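PDB 3SDO: nitrilotriacetate monooxygenase from Burkholderia pseudomallei, which probably acts as a flavin-dependent monooxygenase of the NtaA/SnaA/DszA family, using FMN and molecular oxygen to oxidise its substrate. Local coordinates for residues A[226-238]-A[256-270]. Residues are numbered along the deposited sequence; the frame is centred on the assembly and turned at random.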
loop_
_atom_site.group_PDB
_atom_site.type_symbol
_atom_site.label_atom_id
_atom_site.label_comp_id
_atom_site.label_asym_id
_atom_site.label_seq_id
_atom_site.Cartn_x
_atom_site.Cartn_y
_atom_site.Cartn_z
ATOM N N ILE A 226 -14.201 -21.517 -7.633
ATOM C CA ILE A 226 -13.445 -22.222 -8.673
ATOM C C ILE A 226 -13.805 -21.687 -10.054
ATOM O O ILE A 226 -12.947 -21.477 -10.905
ATOM C CB ILE A 226 -13.666 -23.742 -8.576
ATOM C CG1 ILE A 226 -12.947 -24.266 -7.341
ATOM C CG2 ILE A 226 -13.141 -24.480 -9.824
ATOM C CD1 ILE A 226 -13.300 -25.704 -6.963
ATOM N N ASP A 227 -15.090 -21.444 -10.265
ATOM C CA ASP A 227 -15.543 -20.915 -11.526
ATOM C C ASP A 227 -15.000 -19.501 -11.798
ATOM O O ASP A 227 -14.583 -19.181 -12.916
ATOM C CB ASP A 227 -17.065 -20.895 -11.560
ATOM C CG ASP A 227 -17.594 -20.784 -12.963
ATOM O OD1 ASP A 227 -17.214 -21.636 -13.807
ATOM O OD2 ASP A 227 -18.369 -19.843 -13.218
ATOM N N LEU A 228 -15.022 -18.644 -10.788
ATOM C CA LEU A 228 -14.430 -17.326 -10.956
ATOM C C LEU A 228 -12.952 -17.475 -11.298
ATOM O O LEU A 228 -12.466 -16.786 -12.181
ATOM C CB LEU A 228 -14.613 -16.462 -9.703
ATOM C CG LEU A 228 -14.080 -15.034 -9.784
ATOM C CD1 LEU A 228 -14.670 -14.271 -10.932
ATOM C CD2 LEU A 228 -14.326 -14.316 -8.440
ATOM N N ALA A 229 -12.246 -18.380 -10.622
ATOM C CA ALA A 229 -10.801 -18.573 -10.886
ATOM C C ALA A 229 -10.552 -18.987 -12.335
ATOM O O ALA A 229 -9.666 -18.453 -13.005
ATOM C CB ALA A 229 -10.194 -19.600 -9.918
ATOM N N GLY A 230 -11.337 -19.952 -12.809
ATOM C CA GLY A 230 -11.264 -20.419 -14.203
ATOM C C GLY A 230 -11.530 -19.331 -15.233
ATOM O O GLY A 230 -10.867 -19.287 -16.279
ATOM N N ARG A 231 -12.469 -18.435 -14.930
ATOM C CA ARG A 231 -12.817 -17.346 -15.838
ATOM C C ARG A 231 -11.854 -16.171 -15.790
ATOM O O ARG A 231 -11.799 -15.399 -16.751
ATOM C CB ARG A 231 -14.202 -16.806 -15.518
ATOM C CG ARG A 231 -15.326 -17.743 -15.955
ATOM C CD ARG A 231 -16.597 -17.485 -15.180
ATOM N NE ARG A 231 -16.895 -16.059 -15.079
ATOM C CZ ARG A 231 -17.409 -15.459 -13.997
ATOM N NH1 ARG A 231 -17.692 -16.139 -12.880
ATOM N NH2 ARG A 231 -17.646 -14.155 -14.030
ATOM N N SER A 232 -11.123 -16.003 -14.678
ATOM C CA SER A 232 -10.389 -14.727 -14.473
ATOM C C SER A 232 -9.028 -14.781 -13.760
ATOM O O SER A 232 -8.324 -13.780 -13.748
ATOM C CB SER A 232 -11.292 -13.704 -13.756
ATOM O OG SER A 232 -11.518 -14.073 -12.385
ATOM N N ALA A 233 -8.623 -15.914 -13.200
ATOM C CA ALA A 233 -7.320 -15.958 -12.507
ATOM C C ALA A 233 -6.170 -16.357 -13.435
ATOM O O ALA A 233 -6.357 -17.173 -14.340
ATOM C CB ALA A 233 -7.393 -16.905 -11.334
ATOM N N ASP A 234 -4.988 -15.799 -13.184
ATOM C CA ASP A 234 -3.726 -16.253 -13.797
ATOM C C ASP A 234 -3.064 -17.320 -12.944
ATOM O O ASP A 234 -2.312 -18.154 -13.454
ATOM C CB ASP A 234 -2.756 -15.087 -13.947
ATOM C CG ASP A 234 -3.305 -13.998 -14.831
ATOM O OD1 ASP A 234 -3.681 -14.318 -15.972
ATOM O OD2 ASP A 234 -3.355 -12.829 -14.402
ATOM N N ALA A 235 -3.318 -17.270 -11.637
ATOM C CA ALA A 235 -2.708 -18.184 -10.684
ATOM C C ALA A 235 -3.685 -18.376 -9.532
ATOM O O ALA A 235 -4.354 -17.435 -9.124
ATOM C CB ALA A 235 -1.386 -17.629 -10.167
ATOM N N VAL A 236 -3.790 -19.606 -9.050
ATOM C CA VAL A 236 -4.754 -19.971 -8.063
ATOM C C VAL A 236 -4.041 -20.721 -6.978
ATOM O O VAL A 236 -3.237 -21.595 -7.252
ATOM C CB VAL A 236 -5.867 -20.857 -8.675
ATOM C CG1 VAL A 236 -6.942 -21.182 -7.631
ATOM C CG2 VAL A 236 -6.482 -20.159 -9.913
ATOM N N PHE A 237 -4.317 -20.373 -5.737
ATOM C CA PHE A 237 -3.752 -21.115 -4.652
ATOM C C PHE A 237 -4.792 -21.725 -3.721
ATOM O O PHE A 237 -6.001 -21.562 -3.905
ATOM C CB PHE A 237 -2.680 -20.302 -3.942
ATOM C CG PHE A 237 -3.148 -19.040 -3.350
ATOM C CD1 PHE A 237 -3.533 -18.985 -2.012
ATOM C CD2 PHE A 237 -3.156 -17.883 -4.099
ATOM C CE1 PHE A 237 -3.948 -17.771 -1.433
ATOM C CE2 PHE A 237 -3.568 -16.692 -3.550
ATOM C CZ PHE A 237 -3.978 -16.635 -2.210
ATOM N N SER A 238 -4.289 -22.500 -2.765
ATOM C CA SER A 238 -5.102 -23.099 -1.717
ATOM C C SER A 238 -4.303 -23.212 -0.427
ATOM O O SER A 238 -3.082 -22.967 -0.406
ATOM C CB SER A 238 -5.473 -24.517 -2.122
ATOM O OG SER A 238 -4.289 -25.295 -2.086
ATOM N N ALA A 256 -12.420 -25.523 -15.510
ATOM C CA ALA A 256 -13.151 -24.253 -15.451
ATOM C C ALA A 256 -12.512 -23.247 -16.417
ATOM O O ALA A 256 -13.227 -22.515 -17.086
ATOM C CB ALA A 256 -13.210 -23.688 -14.004
ATOM N N ALA A 257 -11.182 -23.228 -16.502
ATOM C CA ALA A 257 -10.467 -22.374 -17.470
ATOM C C ALA A 257 -10.815 -22.733 -18.929
ATOM O O ALA A 257 -11.104 -21.861 -19.768
ATOM C CB ALA A 257 -8.896 -22.457 -17.241
ATOM N N ALA A 258 -10.782 -24.028 -19.218
ATOM C CA ALA A 258 -11.108 -24.544 -20.539
ATOM C C ALA A 258 -12.572 -24.215 -20.910
ATOM O O ALA A 258 -12.844 -23.766 -22.028
ATOM C CB ALA A 258 -10.831 -26.089 -20.600
ATOM N N ALA A 259 -13.504 -24.398 -19.972
ATOM C CA ALA A 259 -14.939 -24.025 -20.183
ATOM C C ALA A 259 -15.164 -22.518 -20.442
ATOM O O ALA A 259 -16.134 -22.138 -21.111
ATOM C CB ALA A 259 -15.804 -24.469 -18.999
ATOM N N ALA A 260 -14.308 -21.668 -19.877
ATOM C CA ALA A 260 -14.383 -20.224 -20.136
ATOM C C ALA A 260 -13.694 -19.804 -21.441
ATOM O O ALA A 260 -13.629 -18.605 -21.735
ATOM C CB ALA A 260 -13.793 -19.412 -18.951
ATOM N N GLY A 261 -13.175 -20.766 -22.211
ATOM C CA GLY A 261 -12.484 -20.470 -23.466
ATOM C C GLY A 261 -11.057 -19.980 -23.261
ATOM O O GLY A 261 -10.456 -19.407 -24.170
ATOM N N ARG A 262 -10.496 -20.225 -22.079
ATOM C CA ARG A 262 -9.122 -19.827 -21.805
ATOM C C ARG A 262 -8.185 -21.019 -21.949
ATOM O O ARG A 262 -8.607 -22.164 -21.942
ATOM C CB ARG A 262 -9.011 -19.209 -20.411
ATOM C CG ARG A 262 -9.840 -17.945 -20.206
ATOM C CD ARG A 262 -9.790 -17.491 -18.766
ATOM N NE ARG A 262 -8.490 -16.917 -18.423
ATOM C CZ ARG A 262 -7.871 -17.028 -17.246
ATOM N NH1 ARG A 262 -8.382 -17.716 -16.226
ATOM N NH2 ARG A 262 -6.710 -16.425 -17.092
ATOM N N ASN A 263 -6.900 -20.739 -22.072
ATOM C CA ASN A 263 -5.896 -21.791 -22.180
ATOM C C ASN A 263 -5.464 -22.166 -20.757
ATOM O O ASN A 263 -4.885 -21.329 -20.060
ATOM C CB ASN A 263 -4.710 -21.273 -23.003
ATOM C CG ASN A 263 -3.627 -22.307 -23.175
ATOM O OD1 ASN A 263 -3.651 -23.355 -22.528
ATOM N ND2 ASN A 263 -2.656 -22.022 -24.059
ATOM N N PRO A 264 -5.782 -23.406 -20.307
ATOM C CA PRO A 264 -5.506 -23.792 -18.915
ATOM C C PRO A 264 -4.020 -23.877 -18.585
ATOM O O PRO A 264 -3.647 -23.847 -17.409
ATOM C CB PRO A 264 -6.150 -25.168 -18.788
ATOM C CG PRO A 264 -6.310 -25.678 -20.160
ATOM C CD PRO A 264 -6.443 -24.497 -21.060
ATOM N N ASP A 265 -3.187 -23.984 -19.622
ATOM C CA ASP A 265 -1.728 -23.959 -19.498
ATOM C C ASP A 265 -1.266 -22.657 -18.810
ATOM O O ASP A 265 -0.229 -22.625 -18.166
ATOM C CB ASP A 265 -1.147 -24.083 -20.931
ATOM C CG ASP A 265 0.372 -24.285 -20.992
ATOM O OD1 ASP A 265 0.994 -24.691 -19.996
ATOM O OD2 ASP A 265 0.932 -24.054 -22.109
ATOM N N HIS A 266 -2.043 -21.584 -18.947
ATOM C CA HIS A 266 -1.665 -20.283 -18.386
ATOM C C HIS A 266 -2.469 -19.937 -17.137
ATOM O O HIS A 266 -2.523 -18.777 -16.731
ATOM C CB HIS A 266 -1.825 -19.185 -19.424
ATOM C CG HIS A 266 -1.068 -19.451 -20.681
ATOM N ND1 HIS A 266 0.231 -19.907 -20.671
ATOM C CD2 HIS A 266 -1.421 -19.327 -21.982
ATOM C CE1 HIS A 266 0.639 -20.074 -21.915
ATOM N NE2 HIS A 266 -0.345 -19.738 -22.732
ATOM N N VAL A 267 -3.094 -20.936 -16.532
ATOM C CA VAL A 267 -3.709 -20.748 -15.217
ATOM C C VAL A 267 -2.954 -21.631 -14.275
ATOM O O VAL A 267 -3.171 -22.847 -14.247
ATOM C CB VAL A 267 -5.176 -21.134 -15.197
ATOM C CG1 VAL A 267 -5.774 -20.853 -13.772
ATOM C CG2 VAL A 267 -5.933 -20.419 -16.343
ATOM N N LYS A 268 -2.051 -21.021 -13.516
ATOM C CA LYS A 268 -1.141 -21.766 -12.664
ATOM C C LYS A 268 -1.815 -22.160 -11.342
ATOM O O LYS A 268 -2.495 -21.339 -10.706
ATOM C CB LYS A 268 0.105 -20.921 -12.368
ATOM C CG LYS A 268 0.812 -20.351 -13.601
ATOM C CD LYS A 268 1.358 -21.438 -14.528
ATOM C CE LYS A 268 2.237 -20.796 -15.573
ATOM N NZ LYS A 268 2.828 -21.720 -16.551
ATOM N N VAL A 269 -1.608 -23.388 -10.901
ATOM C CA VAL A 269 -2.171 -23.848 -9.625
ATOM C C VAL A 269 -1.049 -24.099 -8.623
ATOM O O VAL A 269 -0.165 -24.928 -8.869
ATOM C CB VAL A 269 -3.024 -25.099 -9.812
ATOM C CG1 VAL A 269 -3.471 -25.660 -8.471
ATOM C CG2 VAL A 269 -4.247 -24.806 -10.718
ATOM N N PHE A 270 -1.110 -23.387 -7.495
ATOM C CA PHE A 270 -0.061 -23.364 -6.471
ATOM C C PHE A 270 -0.616 -23.720 -5.081
ATOM O O PHE A 270 -1.030 -22.843 -4.321
ATOM C CB PHE A 270 0.565 -21.961 -6.429
ATOM C CG PHE A 270 1.262 -21.550 -7.719
ATOM C CD1 PHE A 270 1.867 -22.489 -8.565
ATOM C CD2 PHE A 270 1.336 -20.228 -8.074
ATOM C CE1 PHE A 270 2.529 -22.077 -9.734
ATOM C CE2 PHE A 270 2.010 -19.818 -9.204
ATOM C CZ PHE A 270 2.594 -20.714 -10.037
HETATM O O HOH W 1 -15.685 -21.276 -16.288
HETATM O O HOH W 2 -3.242 -16.383 -17.749
#
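Strand 235-238 and strand 268-270 run side by side at 19° in the TIM-barrel-like fold of the luciferase-type monooxygenases, joined through helix 243-259 as a beta-alpha-beta crossover. Their parallel ladder is built from Lys268 N to Asp234 O (2.9 Å), Val236 N to Lys268 O (2.7 Å) and Phe270 N to Val236 O (2.8 Å). Outside the sheet, helix 226-232 lies against the end of the crossover helix. With no side chain at Gly230, the helices come within 3.9 Å between its CA and that of Ala257, and the small methyl of Ala256 lies 3.8 Å from Gly230 CA. Gly261, at positive phi, ends the crossover helix in a Schellman motif, after which the chain turns back toward the sheet.

Val236 and Val267 suit the buried space between sheet and helices. Val236 also touches Phe249 of the crossover helix, while its CG2, beside the backbone N, meets Val267 CG1. Ala235 points to the other face of the sheet, where its short CB leaves room for the Phe270 ring.

Arg262 ties the helix-to-strand turns together. A bend at chi3 (73°) brings its guanidinium to Gly230 O of helix 226-232 and Ala233 O of the loop beyond, carbonyls whose partial negative charge probably suits a cation. NH1 reaches Gly230 O almost straight (170°), from above that carbonyl's plane. Asp234 OD1 makes a long ion pair with Arg262 NH2 and shares a water with His266 O, while OD2 accepts from Ile216 N on the adjoining strand. Ala233 O lies in the guanidinium plane and takes bonds from both Arg262 NH1 and NH2, which approach from one face of its carbonyl.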